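Local coordinates for core protein VP4 (Bluetongue virus, PDB 2JHP) that caps viral RNA as a multifunctional enzyme of the inner core, binding S-adenosylhomocysteine and guanine at two separate sites each, at residues A[612-623]-A[634-644]. Residues are numbered along the deposited sequence; the frame is centred on the assembly and turned at random.
Sequences RNDLIAALREYK and IDSWLELLRHL
Leu638 lays its CD2 methyl against O and CB of Ile616 and, 3.8 Å away, CB of Leu619. One turn after Leu638, Leu641 brings CB to 3.7 Å from Ile616 CG2, the two side chains running past each other in opposite directions. At the other end, CD1 of Ile634 reaches the ring edge of Tyr622 at CD2 (3.8 Å). With CG set between the backbone N and the carbonyl carbon (chi1 84°), Lys623 runs extended past Ile634, its CD 3.5 Å from Ile634 CG2, and NZ donates to the syn lone pair of Asp635 OD1 (3.0 Å) in a salt bridge. The segments form an antiparallel helical hairpin near the C terminus; their axes approach to 9.9 Å, with N-to-C directions 163° apart. Its inner side rests on two other helices: Leu619 and Tyr622 touch 551-561, Trp637 and Leu641 touch 568-576, while Tyr622 OH hydrogen-bonds to Glu630 and Ser454. On the solvent-exposed side, Arg620 and Arg642 cross, their guanidinium planes 53° apart and NH2 of Arg620 3.2 Å from NH1 of Arg642. Both are donors, so this approach is probably unfavourable; the hairpin's cohesion would then come mainly from its apolar contacts, with one ion pair at the Lys623 end.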
loop_
_atom_site.group_PDB
_atom_site.type_symbol
_atom_site.label_atom_id
_atom_site.label_comp_id
_atom_site.label_asym_id
_atom_site.label_seq_id
_atom_site.Cartn_x
_atom_site.Cartn_y
_atom_site.Cartn_z
ATOM N N ARG A 612 -5.476 38.861 11.093
ATOM C CA ARG A 612 -6.500 37.983 11.686
ATOM C C ARG A 612 -7.912 38.299 11.181
ATOM O O ARG A 612 -8.699 37.396 10.889
ATOM C CB ARG A 612 -6.464 38.058 13.220
ATOM C CG ARG A 612 -5.431 37.143 13.859
ATOM C CD ARG A 612 -5.407 37.231 15.381
ATOM N NE ARG A 612 -4.692 38.415 15.861
ATOM C CZ ARG A 612 -4.053 38.492 17.028
ATOM N NH1 ARG A 612 -4.014 37.449 17.851
ATOM N NH2 ARG A 612 -3.438 39.615 17.371
ATOM N N ASN A 613 -8.215 39.591 11.081
ATOM C CA ASN A 613 -9.489 40.078 10.551
ATOM C C ASN A 613 -9.653 39.813 9.047
ATOM O O ASN A 613 -10.776 39.724 8.542
ATOM C CB ASN A 613 -9.624 41.569 10.844
ATOM C CG ASN A 613 -9.036 41.947 12.188
ATOM O OD1 ASN A 613 -7.908 42.442 12.265
ATOM N ND2 ASN A 613 -9.783 41.686 13.259
ATOM N N ASP A 614 -8.525 39.689 8.348
ATOM C CA ASP A 614 -8.504 39.379 6.920
ATOM C C ASP A 614 -8.834 37.912 6.705
ATOM O O ASP A 614 -9.643 37.564 5.849
ATOM C CB ASP A 614 -7.134 39.709 6.319
ATOM C CG ASP A 614 -6.736 41.161 6.535
ATOM O OD1 ASP A 614 -6.623 41.597 7.706
ATOM O OD2 ASP A 614 -6.539 41.870 5.527
ATOM N N LEU A 615 -8.209 37.059 7.505
ATOM C CA LEU A 615 -8.466 35.629 7.451
ATOM C C LEU A 615 -9.915 35.286 7.800
ATOM O O LEU A 615 -10.516 34.431 7.149
ATOM C CB LEU A 615 -7.479 34.859 8.341
ATOM C CG LEU A 615 -5.970 35.052 8.104
ATOM C CD1 LEU A 615 -5.166 34.129 9.012
ATOM C CD2 LEU A 615 -5.554 34.853 6.645
ATOM N N ILE A 616 -10.489 35.963 8.793
ATOM C CA ILE A 616 -11.892 35.717 9.146
ATOM C C ILE A 616 -12.854 36.220 8.060
ATOM O O ILE A 616 -13.911 35.612 7.835
ATOM C CB ILE A 616 -12.290 36.245 10.567
ATOM C CG1 ILE A 616 -12.162 37.767 10.682
ATOM C CG2 ILE A 616 -11.474 35.552 11.646
ATOM C CD1 ILE A 616 -13.458 38.530 10.447
ATOM N N ALA A 617 -12.473 37.316 7.392
ATOM C CA ALA A 617 -13.209 37.835 6.233
ATOM C C ALA A 617 -13.242 36.809 5.092
ATOM O O ALA A 617 -14.284 36.623 4.450
ATOM C CB ALA A 617 -12.611 39.161 5.750
ATOM N N ALA A 618 -12.111 36.144 4.854
ATOM C CA ALA A 618 -12.037 35.111 3.830
ATOM C C ALA A 618 -12.998 33.972 4.157
ATOM O O ALA A 618 -13.788 33.563 3.294
ATOM C CB ALA A 618 -10.604 34.590 3.673
ATOM N N LEU A 619 -12.938 33.485 5.402
ATOM C CA LEU A 619 -13.763 32.358 5.852
ATOM C C LEU A 619 -15.257 32.669 5.760
ATOM O O LEU A 619 -16.049 31.828 5.329
ATOM C CB LEU A 619 -13.398 31.926 7.284
ATOM C CG LEU A 619 -12.411 30.785 7.619
ATOM C CD1 LEU A 619 -12.532 29.576 6.679
ATOM C CD2 LEU A 619 -10.967 31.263 7.687
ATOM N N ARG A 620 -15.631 33.882 6.165
ATOM C CA ARG A 620 -17.020 34.338 6.091
ATOM C C ARG A 620 -17.498 34.360 4.651
ATOM O O ARG A 620 -18.605 33.906 4.350
ATOM C CB ARG A 620 -17.177 35.729 6.697
ATOM C CG ARG A 620 -17.316 35.746 8.198
ATOM C CD ARG A 620 -17.871 37.089 8.646
ATOM N NE ARG A 620 -17.485 37.398 10.019
ATOM C CZ ARG A 620 -17.839 38.496 10.681
ATOM N NH1 ARG A 620 -18.609 39.416 10.106
ATOM N NH2 ARG A 620 -17.422 38.669 11.929
ATOM N N GLU A 621 -16.649 34.884 3.768
ATOM C CA GLU A 621 -16.958 34.963 2.348
ATOM C C GLU A 621 -17.101 33.568 1.767
ATOM O O GLU A 621 -17.915 33.345 0.868
ATOM C CB GLU A 621 -15.877 35.744 1.596
ATOM C CG GLU A 621 -16.354 36.337 0.276
ATOM C CD GLU A 621 -17.576 37.227 0.444
ATOM O OE1 GLU A 621 -17.453 38.315 1.049
ATOM O OE2 GLU A 621 -18.664 36.828 -0.025
ATOM N N TYR A 622 -16.317 32.634 2.295
ATOM C CA TYR A 622 -16.345 31.258 1.819
ATOM C C TYR A 622 -17.639 30.528 2.198
ATOM O O TYR A 622 -18.293 29.933 1.333
ATOM C CB TYR A 622 -15.117 30.486 2.307
ATOM C CG TYR A 622 -15.126 29.041 1.871
ATOM C CD1 TYR A 622 -14.662 28.671 0.604
ATOM C CD2 TYR A 622 -15.609 28.045 2.715
ATOM C CE1 TYR A 622 -14.675 27.341 0.192
ATOM C CE2 TYR A 622 -15.627 26.719 2.314
ATOM C CZ TYR A 622 -15.155 26.374 1.051
ATOM O OH TYR A 622 -15.177 25.061 0.660
ATOM N N LYS A 623 -18.001 30.577 3.483
ATOM C CA LYS A 623 -19.219 29.919 3.968
ATOM C C LYS A 623 -20.480 30.601 3.448
ATOM O O LYS A 623 -21.519 29.954 3.297
ATOM C CB LYS A 623 -19.247 29.828 5.502
ATOM C CG LYS A 623 -19.771 31.057 6.248
ATOM C CD LYS A 623 -20.284 30.671 7.626
ATOM C CE LYS A 623 -20.816 31.871 8.390
ATOM N NZ LYS A 623 -21.271 31.465 9.746
ATOM N N ILE A 634 -14.621 26.266 9.196
ATOM C CA ILE A 634 -15.567 27.414 9.126
ATOM C C ILE A 634 -15.744 28.052 10.499
ATOM O O ILE A 634 -14.770 28.573 11.032
ATOM C CB ILE A 634 -16.860 27.191 8.261
ATOM C CG1 ILE A 634 -16.512 27.337 6.774
ATOM C CG2 ILE A 634 -17.959 28.201 8.625
ATOM C CD1 ILE A 634 -17.647 27.020 5.813
ATOM N N ASP A 635 -16.950 27.994 11.069
ATOM C CA ASP A 635 -17.208 28.551 12.397
ATOM C C ASP A 635 -16.162 28.074 13.402
ATOM O O ASP A 635 -15.726 28.846 14.252
ATOM C CB ASP A 635 -18.624 28.222 12.889
ATOM C CG ASP A 635 -19.712 28.936 12.090
ATOM O OD1 ASP A 635 -19.525 30.119 11.722
ATOM O OD2 ASP A 635 -20.767 28.314 11.841
ATOM N N SER A 636 -15.747 26.814 13.276
ATOM C CA SER A 636 -14.703 26.256 14.129
ATOM C C SER A 636 -13.402 27.055 14.017
ATOM O O SER A 636 -12.838 27.466 15.035
ATOM C CB SER A 636 -14.472 24.775 13.814
ATOM O OG SER A 636 -13.883 24.108 14.917
ATOM N N TRP A 637 -12.942 27.290 12.788
ATOM C CA TRP A 637 -11.743 28.098 12.562
ATOM C C TRP A 637 -12.021 29.578 12.825
ATOM O O TRP A 637 -11.135 30.308 13.260
ATOM C CB TRP A 637 -11.204 27.919 11.139
ATOM C CG TRP A 637 -10.766 26.531 10.802
ATOM C CD1 TRP A 637 -11.428 25.639 10.018
ATOM C CD2 TRP A 637 -9.560 25.880 11.215
ATOM N NE1 TRP A 637 -10.729 24.465 9.926
ATOM C CE2 TRP A 637 -9.573 24.585 10.646
ATOM C CE3 TRP A 637 -8.474 26.259 12.010
ATOM C CZ2 TRP A 637 -8.543 23.666 10.849
ATOM C CZ3 TRP A 637 -7.446 25.346 12.207
ATOM C CH2 TRP A 637 -7.491 24.063 11.630
ATOM N N LEU A 638 -13.251 30.009 12.547
ATOM C CA LEU A 638 -13.682 31.383 12.810
ATOM C C LEU A 638 -13.605 31.687 14.300
ATOM O O LEU A 638 -12.962 32.653 14.703
ATOM C CB LEU A 638 -15.104 31.626 12.299
ATOM C CG LEU A 638 -15.295 31.924 10.813
ATOM C CD1 LEU A 638 -16.757 31.774 10.443
ATOM C CD2 LEU A 638 -14.799 33.321 10.473
ATOM N N GLU A 639 -14.246 30.840 15.105
ATOM C CA GLU A 639 -14.207 30.940 16.566
ATOM C C GLU A 639 -12.848 30.532 17.161
ATOM O O GLU A 639 -12.660 30.572 18.386
ATOM C CB GLU A 639 -15.345 30.130 17.197
ATOM C CG GLU A 639 -16.738 30.679 16.906
ATOM C CD GLU A 639 -17.802 30.108 17.833
ATOM O OE1 GLU A 639 -17.864 30.522 19.016
ATOM O OE2 GLU A 639 -18.587 29.252 17.368
ATOM N N LEU A 640 -11.911 30.142 16.295
ATOM C CA LEU A 640 -10.527 29.916 16.702
ATOM C C LEU A 640 -9.650 31.143 16.454
ATOM O O LEU A 640 -8.797 31.458 17.277
ATOM C CB LEU A 640 -9.934 28.686 16.011
ATOM C CG LEU A 640 -8.507 28.287 16.416
ATOM C CD1 LEU A 640 -8.384 26.778 16.542
ATOM C CD2 LEU A 640 -7.460 28.851 15.445
ATOM N N LEU A 641 -9.844 31.820 15.325
ATOM C CA LEU A 641 -9.053 33.010 15.011
ATOM C C LEU A 641 -9.410 34.203 15.901
ATOM O O LEU A 641 -8.528 34.958 16.312
ATOM C CB LEU A 641 -9.175 33.390 13.531
ATOM C CG LEU A 641 -8.227 32.806 12.469
ATOM C CD1 LEU A 641 -6.801 32.667 12.997
ATOM C CD2 LEU A 641 -8.721 31.478 11.935
ATOM N N ARG A 642 -10.701 34.354 16.201
ATOM C CA ARG A 642 -11.190 35.421 17.084
ATOM C C ARG A 642 -11.053 35.069 18.571
ATOM O O ARG A 642 -11.847 35.519 19.399
ATOM C CB ARG A 642 -12.639 35.814 16.736
ATOM C CG ARG A 642 -13.659 34.666 16.767
ATOM C CD ARG A 642 -14.994 35.054 16.114
ATOM N NE ARG A 642 -14.871 35.385 14.686
ATOM C CZ ARG A 642 -15.853 35.908 13.946
ATOM N NH1 ARG A 642 -15.634 36.176 12.663
ATOM N NH2 ARG A 642 -17.054 36.168 14.479
ATOM N N HIS A 643 -10.043 34.265 18.888
ATOM C CA HIS A 643 -9.724 33.882 20.258
ATOM C C HIS A 643 -8.268 33.401 20.285
ATOM O O HIS A 643 -7.427 34.008 20.946
ATOM C CB HIS A 643 -10.691 32.798 20.757
ATOM C CG HIS A 643 -11.073 32.934 22.202
ATOM N ND1 HIS A 643 -10.976 31.891 23.099
ATOM C CD2 HIS A 643 -11.557 33.988 22.902
ATOM C CE1 HIS A 643 -11.381 32.297 24.289
ATOM N NE2 HIS A 643 -11.739 33.567 24.198
ATOM N N LEU A 644 -7.983 32.342 19.519
ATOM C CA LEU A 644 -6.647 31.714 19.389
ATOM C C LEU A 644 -6.085 31.185 20.710
ATOM O O LEU A 644 -5.117 31.712 21.263
ATOM C CB LEU A 644 -5.641 32.638 18.674
ATOM C CG LEU A 644 -4.413 32.020 17.986
ATOM C CD1 LEU A 644 -4.762 31.422 16.616
ATOM C CD2 LEU A 644 -3.300 33.055 17.850
ATOM O OXT LEU A 644 -6.590 30.201 21.254
#